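Local coordinates for DNA replication protein DnaC (Aquifex aeolicus, PDB 3ECC) that acts as a helicase loader in the initiation of DNA replication and probably binds ATP, being captured here with ADP, beryllium trifluoride and magnesium, at residues 25-30 with 63-68; 2-7 with 54-59; 81-86 with 115-120. All coordinates share one frame; numbering follows the deposited sequence.

Contact 1: residues 25-30 with 63-68; sequences TIRVFV and YEKKGI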
loop_
_atom_site.group_PDB
_atom_site.type_symbol
_atom_site.label_atom_id
_atom_site.label_comp_id
_atom_site.label_asym_id
_atom_site.label_seq_id
_atom_site.Cartn_x
_atom_site.Cartn_y
_atom_site.Cartn_z
ATOM N N THR A 25 0.015 -15.506 -4.151
ATOM C CA THR A 25 -0.747 -14.931 -3.051
ATOM C C THR A 25 -1.639 -13.770 -3.509
ATOM O O THR A 25 -2.718 -13.559 -2.953
ATOM C CB THR A 25 0.162 -14.468 -1.901
ATOM O OG1 THR A 25 0.995 -15.555 -1.480
ATOM C CG2 THR A 25 -0.674 -14.008 -0.724
ATOM N N ILE A 26 -1.198 -13.032 -4.527
ATOM C CA ILE A 26 -2.002 -11.937 -5.076
ATOM C C ILE A 26 -3.194 -12.481 -5.855
ATOM O O ILE A 26 -4.322 -12.011 -5.682
ATOM C CB ILE A 26 -1.181 -11.007 -6.004
ATOM C CG1 ILE A 26 -0.089 -10.284 -5.219
ATOM C CG2 ILE A 26 -2.093 -10.001 -6.701
ATOM C CD1 ILE A 26 1.016 -9.728 -6.094
ATOM N N ARG A 27 -2.934 -13.472 -6.708
ATOM C CA ARG A 27 -3.973 -14.078 -7.545
ATOM C C ARG A 27 -5.106 -14.692 -6.707
ATOM O O ARG A 27 -6.289 -14.507 -7.018
ATOM C CB ARG A 27 -3.370 -15.110 -8.522
ATOM C CG ARG A 27 -2.581 -14.484 -9.687
ATOM C CD ARG A 27 -2.503 -15.395 -10.907
ATOM N NE ARG A 27 -1.851 -14.747 -12.054
ATOM C CZ ARG A 27 -2.468 -13.956 -12.938
ATOM N NH1 ARG A 27 -3.767 -13.695 -12.823
ATOM N NH2 ARG A 27 -1.780 -13.417 -13.937
ATOM N N VAL A 28 -4.737 -15.386 -5.630
ATOM C CA VAL A 28 -5.704 -15.881 -4.659
ATOM C C VAL A 28 -6.480 -14.720 -4.049
ATOM O O VAL A 28 -7.703 -14.774 -3.947
ATOM C CB VAL A 28 -5.018 -16.681 -3.537
ATOM C CG1 VAL A 28 -5.985 -16.949 -2.404
ATOM C CG2 VAL A 28 -4.459 -17.976 -4.074
ATOM N N PHE A 29 -5.756 -13.667 -3.662
ATOM C CA PHE A 29 -6.346 -12.473 -3.036
ATOM C C PHE A 29 -7.383 -11.818 -3.953
ATOM O O PHE A 29 -8.547 -11.667 -3.574
ATOM C CB PHE A 29 -5.239 -11.464 -2.651
ATOM C CG PHE A 29 -5.762 -10.183 -2.043
ATOM C CD1 PHE A 29 -5.961 -10.077 -0.671
ATOM C CD2 PHE A 29 -6.063 -9.091 -2.845
ATOM C CE1 PHE A 29 -6.458 -8.906 -0.113
ATOM C CE2 PHE A 29 -6.558 -7.911 -2.290
ATOM C CZ PHE A 29 -6.751 -7.819 -0.925
ATOM N N VAL A 30 -6.954 -11.459 -5.165
ATOM C CA VAL A 30 -7.817 -10.833 -6.180
ATOM C C VAL A 30 -9.040 -11.682 -6.494
ATOM O O VAL A 30 -10.133 -11.162 -6.743
ATOM C CB VAL A 30 -7.044 -10.593 -7.493
ATOM C CG1 VAL A 30 -7.998 -10.208 -8.621
ATOM C CG2 VAL A 30 -5.975 -9.525 -7.297
ATOM N N TYR A 63 -9.984 -4.699 -10.473
ATOM C CA TYR A 63 -10.883 -3.972 -11.356
ATOM C C TYR A 63 -11.313 -4.778 -12.595
ATOM O O TYR A 63 -12.415 -4.593 -13.111
ATOM C CB TYR A 63 -10.244 -2.650 -11.784
ATOM C CG TYR A 63 -10.857 -2.063 -13.030
ATOM C CD1 TYR A 63 -12.053 -1.352 -12.970
ATOM C CD2 TYR A 63 -10.255 -2.240 -14.277
ATOM C CE1 TYR A 63 -12.627 -0.815 -14.110
ATOM C CE2 TYR A 63 -10.826 -1.711 -15.428
ATOM C CZ TYR A 63 -12.012 -1.001 -15.335
ATOM O OH TYR A 63 -12.586 -0.474 -16.468
ATOM N N GLU A 64 -10.450 -5.668 -13.070
ATOM C CA GLU A 64 -10.752 -6.434 -14.283
ATOM C C GLU A 64 -11.455 -7.755 -13.990
ATOM O O GLU A 64 -11.992 -8.379 -14.900
ATOM C CB GLU A 64 -9.492 -6.659 -15.138
ATOM C CG GLU A 64 -8.520 -7.717 -14.602
ATOM C CD GLU A 64 -7.153 -7.689 -15.303
ATOM O OE1 GLU A 64 -7.080 -7.205 -16.457
ATOM O OE2 GLU A 64 -6.155 -8.157 -14.701
ATOM N N LYS A 65 -11.462 -8.171 -12.722
ATOM C CA LYS A 65 -12.133 -9.419 -12.315
ATOM C C LYS A 65 -13.316 -9.189 -11.374
ATOM O O LYS A 65 -14.197 -10.050 -11.254
ATOM C CB LYS A 65 -11.143 -10.397 -11.668
ATOM C CG LYS A 65 -10.308 -11.188 -12.661
ATOM C CD LYS A 65 -8.888 -11.393 -12.146
ATOM C CE LYS A 65 -7.959 -11.876 -13.264
ATOM N NZ LYS A 65 -6.538 -11.971 -12.810
ATOM N N LYS A 66 -13.323 -8.039 -10.700
ATOM C CA LYS A 66 -14.417 -7.684 -9.800
ATOM C C LYS A 66 -15.110 -6.392 -10.230
ATOM O O LYS A 66 -16.232 -6.117 -9.810
ATOM C CB LYS A 66 -13.928 -7.575 -8.343
ATOM C CG LYS A 66 -14.237 -8.789 -7.456
ATOM C CD LYS A 66 -13.410 -10.019 -7.831
ATOM C CE LYS A 66 -13.824 -11.242 -7.005
ATOM N NZ LYS A 66 -13.455 -12.527 -7.678
ATOM N N GLY A 67 -14.439 -5.597 -11.061
ATOM C CA GLY A 67 -15.000 -4.328 -11.533
ATOM C C GLY A 67 -15.041 -3.243 -10.472
ATOM O O GLY A 67 -15.744 -2.243 -10.621
ATOM N N ILE A 68 -14.291 -3.450 -9.393
ATOM C CA ILE A 68 -14.202 -2.476 -8.308
ATOM C C ILE A 68 -13.072 -1.486 -8.594
ATOM O O ILE A 68 -11.904 -1.869 -8.670
ATOM C CB ILE A 68 -13.992 -3.176 -6.942
ATOM C CG1 ILE A 68 -15.275 -3.895 -6.518
ATOM C CG2 ILE A 68 -13.563 -2.175 -5.874
ATOM C CD1 ILE A 68 -15.035 -5.146 -5.696
#
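Val-30 overlaps the aliphatic middle of Lys-65, its CG1 methyl resting 3.8 Å from Lys-65 CD, and the two side chains cross at about a right angle. With CG1 turned anti to the backbone N (chi1 169°), the valine presents this branch to the lysine, while its side chain also packs on Thr-58 and Ala-61 of the same opposing helix. A compact, branched residue suits this buried spot; a lysine suits the edge, because its methylenes cover the valine while the charged end runs past it. The contact joins the last turns of helix 17-31 to the end of helix 51-65, the helix that follows the nucleotide-binding loop in this P-loop NTPase fold. Lys-66 bends at chi2 (70°), which brings its CD to 3.6 Å from Val-30 O, and its NZ donates a hydrogen bond to His-31 O, a carbonyl at the end of helix 17-31. Gly-67, with positive phi, then turns the chain out of the helix. One turn earlier on helix 17-31, Arg-27 NH1 is modelled close to Lys-65 NZ, near the guanidinium plane; both are donors and unbonded, their exact spacing is doubtful, and Glu-64 OE2 stands 6.3 Å from Arg-27 NH1 without contact.

Contact 2: residues 2-7 with 54-59; sequences KRYWNA and LAVATL. With ADP (adenosine-5'-diphosphate), chain B.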
loop_
_atom_site.group_PDB
_atom_site.type_symbol
_atom_site.label_atom_id
_atom_site.label_comp_id
_atom_site.label_asym_id
_atom_site.label_seq_id
_atom_site.Cartn_x
_atom_site.Cartn_y
_atom_site.Cartn_z
ATOM N N LYS A 2 1.406 6.227 -14.897
ATOM C CA LYS A 2 1.589 5.369 -16.069
ATOM C C LYS A 2 3.005 5.231 -16.605
ATOM O O LYS A 2 3.223 5.164 -17.813
ATOM C CB LYS A 2 0.605 5.716 -17.186
ATOM C CG LYS A 2 -0.826 5.196 -16.942
ATOM C CD LYS A 2 -1.378 4.431 -18.139
ATOM C CE LYS A 2 -1.331 5.242 -19.436
ATOM N NZ LYS A 2 -1.888 4.457 -20.576
ATOM N N ARG A 3 3.961 5.142 -15.693
ATOM C CA ARG A 3 5.187 4.430 -15.972
ATOM C C ARG A 3 4.890 2.925 -15.890
ATOM O O ARG A 3 5.573 2.105 -16.511
ATOM C CB ARG A 3 6.275 4.823 -14.975
ATOM C CG ARG A 3 7.104 3.663 -14.478
ATOM C CD ARG A 3 8.368 4.133 -13.796
ATOM N NE ARG A 3 9.530 4.045 -14.672
ATOM C CZ ARG A 3 10.027 5.067 -15.356
ATOM N NH1 ARG A 3 9.467 6.260 -15.253
ATOM N NH2 ARG A 3 11.087 4.900 -16.135
ATOM N N TYR A 4 3.847 2.577 -15.139
ATOM C CA TYR A 4 3.416 1.190 -15.012
ATOM C C TYR A 4 2.169 0.900 -15.857
ATOM O O TYR A 4 1.315 0.101 -15.461
ATOM C CB TYR A 4 3.146 0.841 -13.543
ATOM C CG TYR A 4 4.266 1.202 -12.582
ATOM C CD1 TYR A 4 5.279 0.292 -12.283
ATOM C CD2 TYR A 4 4.305 2.452 -11.964
ATOM C CE1 TYR A 4 6.304 0.619 -11.399
ATOM C CE2 TYR A 4 5.334 2.790 -11.086
ATOM C CZ TYR A 4 6.322 1.864 -10.802
ATOM O OH TYR A 4 7.339 2.181 -9.931
ATOM N N TRP A 5 2.065 1.553 -17.017
ATOM C CA TRP A 5 0.942 1.329 -17.940
ATOM C C TRP A 5 0.816 -0.158 -18.255
ATOM O O TRP A 5 -0.274 -0.656 -18.567
ATOM C CB TRP A 5 1.144 2.117 -19.242
ATOM C CG TRP A 5 2.313 1.641 -20.062
ATOM C CD1 TRP A 5 3.607 2.069 -19.971
ATOM C CD2 TRP A 5 2.294 0.636 -21.081
ATOM N NE1 TRP A 5 4.394 1.395 -20.871
ATOM C CE2 TRP A 5 3.614 0.509 -21.566
ATOM C CE3 TRP A 5 1.293 -0.176 -21.630
ATOM C CZ2 TRP A 5 3.954 -0.394 -22.571
ATOM C CZ3 TRP A 5 1.635 -1.068 -22.633
ATOM C CH2 TRP A 5 2.954 -1.174 -23.087
ATOM N N ASN A 6 1.952 -0.847 -18.169
ATOM C CA ASN A 6 2.089 -2.235 -18.583
ATOM C C ASN A 6 2.135 -3.193 -17.400
ATOM O O ASN A 6 2.383 -4.386 -17.570
ATOM C CB ASN A 6 3.380 -2.396 -19.376
ATOM C CG ASN A 6 4.624 -2.268 -18.494
ATOM O OD1 ASN A 6 4.920 -1.189 -17.958
ATOM N ND2 ASN A 6 5.338 -3.380 -18.315
ATOM N N ALA A 7 1.926 -2.669 -16.198
ATOM C CA ALA A 7 1.983 -3.498 -14.998
ATOM C C ALA A 7 0.732 -4.354 -14.842
ATOM O O ALA A 7 -0.244 -3.946 -14.210
ATOM C CB ALA A 7 2.211 -2.647 -13.762
ATOM N N LEU A 54 3.712 -4.691 -8.506
ATOM C CA LEU A 54 2.710 -5.661 -8.070
ATOM C C LEU A 54 1.492 -5.004 -7.442
ATOM O O LEU A 54 0.387 -5.528 -7.547
ATOM C CB LEU A 54 3.318 -6.678 -7.102
ATOM C CG LEU A 54 4.197 -7.716 -7.788
ATOM C CD1 LEU A 54 4.944 -8.554 -6.778
ATOM C CD2 LEU A 54 3.342 -8.582 -8.703
ATOM N N ALA A 55 1.703 -3.855 -6.798
ATOM C CA ALA A 55 0.616 -3.048 -6.240
ATOM C C ALA A 55 -0.314 -2.490 -7.322
ATOM O O ALA A 55 -1.526 -2.438 -7.135
ATOM C CB ALA A 55 1.181 -1.916 -5.402
ATOM N N VAL A 56 0.260 -2.058 -8.445
ATOM C CA VAL A 56 -0.541 -1.531 -9.547
ATOM C C VAL A 56 -1.232 -2.686 -10.273
ATOM O O VAL A 56 -2.408 -2.586 -10.657
ATOM C CB VAL A 56 0.306 -0.693 -10.530
ATOM C CG1 VAL A 56 -0.544 -0.228 -11.706
ATOM C CG2 VAL A 56 0.908 0.509 -9.819
ATOM N N ALA A 57 -0.503 -3.795 -10.424
ATOM C CA ALA A 57 -1.057 -5.031 -10.981
ATOM C C ALA A 57 -2.277 -5.502 -10.192
ATOM O O ALA A 57 -3.328 -5.790 -10.776
ATOM C CB ALA A 57 0.007 -6.123 -11.018
ATOM N N THR A 58 -2.138 -5.562 -8.867
ATOM C CA THR A 58 -3.220 -6.010 -7.994
ATOM C C THR A 58 -4.438 -5.101 -8.140
ATOM O O THR A 58 -5.573 -5.570 -8.199
ATOM C CB THR A 58 -2.776 -6.058 -6.518
ATOM O OG1 THR A 58 -1.547 -6.782 -6.408
ATOM C CG2 THR A 58 -3.823 -6.743 -5.668
ATOM N N LEU A 59 -4.188 -3.801 -8.236
ATOM C CA LEU A 59 -5.265 -2.821 -8.337
ATOM C C LEU A 59 -6.075 -3.016 -9.622
ATOM O O LEU A 59 -7.307 -2.894 -9.614
ATOM C CB LEU A 59 -4.697 -1.400 -8.256
ATOM C CG LEU A 59 -5.640 -0.203 -8.395
ATOM C CD1 LEU A 59 -6.703 -0.219 -7.320
ATOM C CD2 LEU A 59 -4.855 1.102 -8.352
HETATM P PB ADP B . 9.824 -0.918 -6.217
HETATM O O1B ADP B . 8.416 -0.353 -6.262
HETATM O O2B ADP B . 10.013 -2.019 -5.208
HETATM O O3B ADP B . 10.901 0.130 -6.184
HETATM P PA ADP B . 9.265 -1.083 -8.971
HETATM O O1A ADP B . 7.870 -1.659 -9.002
HETATM O O2A ADP B . 9.194 0.429 -9.103
HETATM O O3A ADP B . 10.031 -1.601 -7.643
HETATM O "O5'" ADP B . 10.182 -1.730 -10.126
HETATM C "C5'" ADP B . 11.116 -0.975 -10.891
HETATM C "C4'" ADP B . 10.886 -1.235 -12.374
HETATM O "O4'" ADP B . 11.115 -2.616 -12.651
HETATM C "C3'" ADP B . 9.453 -0.944 -12.770
HETATM O "O3'" ADP B . 9.471 -0.168 -13.958
HETATM C "C2'" ADP B . 8.809 -2.303 -12.994
HETATM O "O2'" ADP B . 7.940 -2.278 -14.110
HETATM C "C1'" ADP B . 9.976 -3.216 -13.277
HETATM N N9 ADP B . 9.785 -4.602 -12.768
HETATM C C8 ADP B . 10.003 -5.043 -11.511
HETATM N N7 ADP B . 9.755 -6.378 -11.410
HETATM C C5 ADP B . 9.391 -6.813 -12.622
HETATM C C6 ADP B . 8.989 -8.112 -13.230
HETATM N N6 ADP B . 8.938 -9.259 -12.512
HETATM N N1 ADP B . 8.687 -8.125 -14.535
HETATM C C2 ADP B . 8.741 -7.010 -15.292
HETATM N N3 ADP B . 9.095 -5.804 -14.809
HETATM C C4 ADP B . 9.421 -5.646 -13.516
#
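Val-56 directs its CG1 methyl into the bend of residues 4-7, where it meets Ala-7 CB at 4.2 Å and Tyr-4 CB at 4.3 Å. The bend is a type I beta turn, closed by Ala-7 N donating to Tyr-4 O over 2.9 Å, and one methyl can therefore touch both of its ends. Small residues let the backbones draw near: the CA atoms of Ala-7 and Ala-57 lie 5.3 Å apart, a separation that bulky side chains between them would hardly permit.

Polar contact between the two backbones is modest. Ala-7 O faces Ala-57 CA at 3.5 Å in a CA-H...O contact whose angle at the hydrogen is 136°, and the methyl of Ala-57 flanks the same oxygen.

The polar end of Tyr-4 serves the nucleotide. Tyr-4 has CG anti to its carbonyl carbon (chi1 -51°), which sends the ring from the turn toward ADP, and its OH donates to ADP O2A over 2.7 Å, the oxygen lying at the ring edge and in its plane. Arg-3 CG covers one ring face, 3.9 Å above the plane, and should help fix its tilt. Tyrosine suits the place, combining a rigid reach with a hydroxyl at its end. ADP is also hydrogen-bonded by Gly-48, Gly-50, Lys-51, Thr-52 and His-53, from the Walker A P-loop and the first turn of helix 51-65, and by His-13 O, so the N-terminal turn, packed on that helix, adds a wall to a P-loop (Walker A) nucleotide pocket.

Contact 3: residues 81-86 with 115-120; sequences RLKHLM and SDWQRE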
loop_
_atom_site.group_PDB
_atom_site.type_symbol
_atom_site.label_atom_id
_atom_site.label_comp_id
_atom_site.label_asym_id
_atom_site.label_seq_id
_atom_site.Cartn_x
_atom_site.Cartn_y
_atom_site.Cartn_z
ATOM N N ARG A 81 -1.188 16.875 -1.285
ATOM C CA ARG A 81 -2.481 17.250 -1.850
ATOM C C ARG A 81 -3.453 17.596 -0.737
ATOM O O ARG A 81 -3.981 18.708 -0.683
ATOM C CB ARG A 81 -3.070 16.102 -2.662
ATOM C CG ARG A 81 -2.621 16.034 -4.096
ATOM C CD ARG A 81 -3.677 15.329 -4.910
ATOM N NE ARG A 81 -3.107 14.494 -5.961
ATOM C CZ ARG A 81 -3.830 13.752 -6.794
ATOM N NH1 ARG A 81 -5.154 13.745 -6.699
ATOM N NH2 ARG A 81 -3.233 13.015 -7.724
ATOM N N LEU A 82 -3.676 16.632 0.154
ATOM C CA LEU A 82 -4.617 16.784 1.250
ATOM C C LEU A 82 -4.274 17.950 2.163
ATOM O O LEU A 82 -5.138 18.773 2.443
ATOM C CB LEU A 82 -4.711 15.498 2.064
ATOM C CG LEU A 82 -5.451 14.339 1.398
ATOM C CD1 LEU A 82 -5.175 13.041 2.144
ATOM C CD2 LEU A 82 -6.952 14.611 1.299
ATOM N N LYS A 83 -3.023 18.026 2.621
ATOM C CA LYS A 83 -2.620 19.110 3.525
ATOM C C LYS A 83 -2.996 20.478 2.966
ATOM O O LYS A 83 -3.316 21.399 3.726
ATOM C CB LYS A 83 -1.132 19.074 3.851
ATOM C CG LYS A 83 -0.767 19.924 5.054
ATOM C CD LYS A 83 0.498 20.726 4.808
ATOM C CE LYS A 83 0.943 21.471 6.069
ATOM N NZ LYS A 83 2.307 22.083 5.930
ATOM N N HIS A 84 -2.981 20.600 1.636
ATOM C CA HIS A 84 -3.363 21.850 0.981
ATOM C C HIS A 84 -4.860 22.156 1.126
ATOM O O HIS A 84 -5.227 23.215 1.627
ATOM C CB HIS A 84 -2.946 21.871 -0.489
ATOM C CG HIS A 84 -3.419 23.088 -1.212
ATOM N ND1 HIS A 84 -4.374 23.044 -2.207
ATOM C CD2 HIS A 84 -3.136 24.395 -1.019
ATOM C CE1 HIS A 84 -4.621 24.271 -2.630
ATOM N NE2 HIS A 84 -3.883 25.110 -1.926
ATOM N N LEU A 85 -5.710 21.225 0.705
ATOM C CA LEU A 85 -7.155 21.412 0.826
ATOM C C LEU A 85 -7.659 21.245 2.265
ATOM O O LEU A 85 -8.798 21.600 2.569
ATOM C CB LEU A 85 -7.938 20.517 -0.153
ATOM C CG LEU A 85 -7.274 19.307 -0.817
ATOM C CD1 LEU A 85 -8.211 18.124 -0.813
ATOM C CD2 LEU A 85 -6.833 19.627 -2.240
ATOM N N MET A 86 -6.808 20.715 3.147
ATOM C CA MET A 86 -7.094 20.719 4.587
ATOM C C MET A 86 -7.037 22.151 5.112
ATOM O O MET A 86 -7.918 22.577 5.861
ATOM C CB MET A 86 -6.109 19.844 5.380
ATOM C CG MET A 86 -6.087 18.377 4.989
ATOM S SD MET A 86 -7.627 17.500 5.266
ATOM C CE MET A 86 -7.302 16.736 6.849
ATOM N N SER A 115 6.978 14.853 9.212
ATOM C CA SER A 115 6.615 15.897 10.172
ATOM C C SER A 115 5.286 15.583 10.854
ATOM O O SER A 115 4.501 14.776 10.353
ATOM C CB SER A 115 6.541 17.260 9.481
ATOM O OG SER A 115 5.682 17.208 8.360
ATOM N N ASP A 116 5.036 16.229 11.991
ATOM C CA ASP A 116 3.888 15.896 12.840
ATOM C C ASP A 116 2.563 15.829 12.080
ATOM O O ASP A 116 1.744 14.942 12.334
ATOM C CB ASP A 116 3.775 16.874 14.019
ATOM C CG ASP A 116 4.789 16.591 15.124
ATOM O OD1 ASP A 116 4.647 17.173 16.225
ATOM O OD2 ASP A 116 5.727 15.792 14.900
ATOM N N TRP A 117 2.364 16.758 11.143
ATOM C CA TRP A 117 1.120 16.827 10.365
ATOM C C TRP A 117 1.033 15.743 9.285
ATOM O O TRP A 117 -0.061 15.387 8.849
ATOM C CB TRP A 117 0.932 18.217 9.742
ATOM C CG TRP A 117 2.076 18.651 8.873
ATOM C CD1 TRP A 117 3.165 19.384 9.256
ATOM C CD2 TRP A 117 2.254 18.369 7.477
ATOM N NE1 TRP A 117 4.007 19.580 8.186
ATOM C CE2 TRP A 117 3.471 18.972 7.081
ATOM C CE3 TRP A 117 1.502 17.671 6.521
ATOM C CZ2 TRP A 117 3.956 18.894 5.774
ATOM C CZ3 TRP A 117 1.981 17.600 5.220
ATOM C CH2 TRP A 117 3.204 18.202 4.862
ATOM N N GLN A 118 2.188 15.243 8.842
ATOM C CA GLN A 118 2.230 14.092 7.951
ATOM C C GLN A 118 1.920 12.809 8.708
ATOM O O GLN A 118 1.242 11.924 8.191
ATOM C CB GLN A 118 3.596 13.966 7.294
ATOM C CG GLN A 118 3.851 14.933 6.166
ATOM C CD GLN A 118 5.195 14.704 5.490
ATOM O OE1 GLN A 118 6.245 14.717 6.138
ATOM N NE2 GLN A 118 5.168 14.498 4.179
ATOM N N ARG A 119 2.431 12.713 9.931
ATOM C CA ARG A 119 2.147 11.576 10.797
ATOM C C ARG A 119 0.688 11.600 11.230
ATOM O O ARG A 119 0.118 10.566 11.550
ATOM C CB ARG A 119 3.051 11.597 12.030
ATOM C CG ARG A 119 4.542 11.692 11.730
ATOM C CD ARG A 119 5.155 10.319 11.501
ATOM N NE ARG A 119 6.609 10.339 11.661
ATOM C CZ ARG A 119 7.251 9.953 12.764
ATOM N NH1 ARG A 119 6.570 9.500 13.812
ATOM N NH2 ARG A 119 8.578 10.008 12.814
ATOM N N GLU A 120 0.099 12.796 11.243
ATOM C CA GLU A 120 -1.311 12.992 11.590
ATOM C C GLU A 120 -2.245 12.380 10.549
ATOM O O GLU A 120 -3.161 11.640 10.889
ATOM C CB GLU A 120 -1.629 14.490 11.739
ATOM C CG GLU A 120 -1.259 15.115 13.100
ATOM C CD GLU A 120 -1.356 16.646 13.102
ATOM O OE1 GLU A 120 -1.831 17.216 12.092
ATOM O OE2 GLU A 120 -0.954 17.277 14.109
#
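Lys-83 lies across one face of the Trp-117 indole, and its course can be followed over the six-membered ring. CB begins at the rim, 3.7 Å from Trp-117 CZ3. CG, anti to the backbone N (chi1 -164°), passes over Trp-117 CE3 and CZ3, and CD then sits 3.6 Å from the centroid of the six-membered ring, 15° off its normal, a CH-pi contact. CE continues toward the fused bond, 3.7 Å from Trp-117 CE2, and NZ stays over the face at 3.8 Å from the six-membered ring centroid, a cation-pi interaction. Lysine suits this surface position, since its methylenes pack on the aromatic carbons and its charge meets the pi cloud. The pair links helix 75-86 to the start of helix 116-131, two helices of the parallel alpha/beta fold that follow the adjacent strands 71-74 and 104-107; Trp-117 also touches Ile-79 and Phe-80. On the opposite indole face lies Gln-118 CG, 3.4 Å above the plane and toward the rim. Putting an alanine in place of Trp-117 would probably leave the Lys-83 ammonium without its pi partner and uncover both the lysine methylenes and Gln-118 CG. The amide of Gln-118 is anchored separately: its OE1 accepts from Ser-115 N over 3.2 Å, in the carbonyl plane on a lone pair, a bond from the N-cap amide to the N3 side chain that the Ser-115 side chain does not return.

How the contacts relate
From the N terminus, segment 2-7 opens contact 2, which closes at 54-59 after helix 17-31, strand 40-45 and the P-loop. Contact 1 opens inside that loop at 25-30 and closes beyond it at 63-68, so the two cross. They use successive parts of helix 51-65 and touch each other where Ile-26 and Val-30 pack on Leu-54 and Thr-58, tying the N-terminal turn and helix 17-31 to one helix. Contact 3 follows in series, closing a separate loop through helix 93-99 and strand 104-107 and joining helix 75-86 to helix 116-131. Its centre is 31 Å from that of contact 1, across the chain's centre, and 26 Å from that of contact 2.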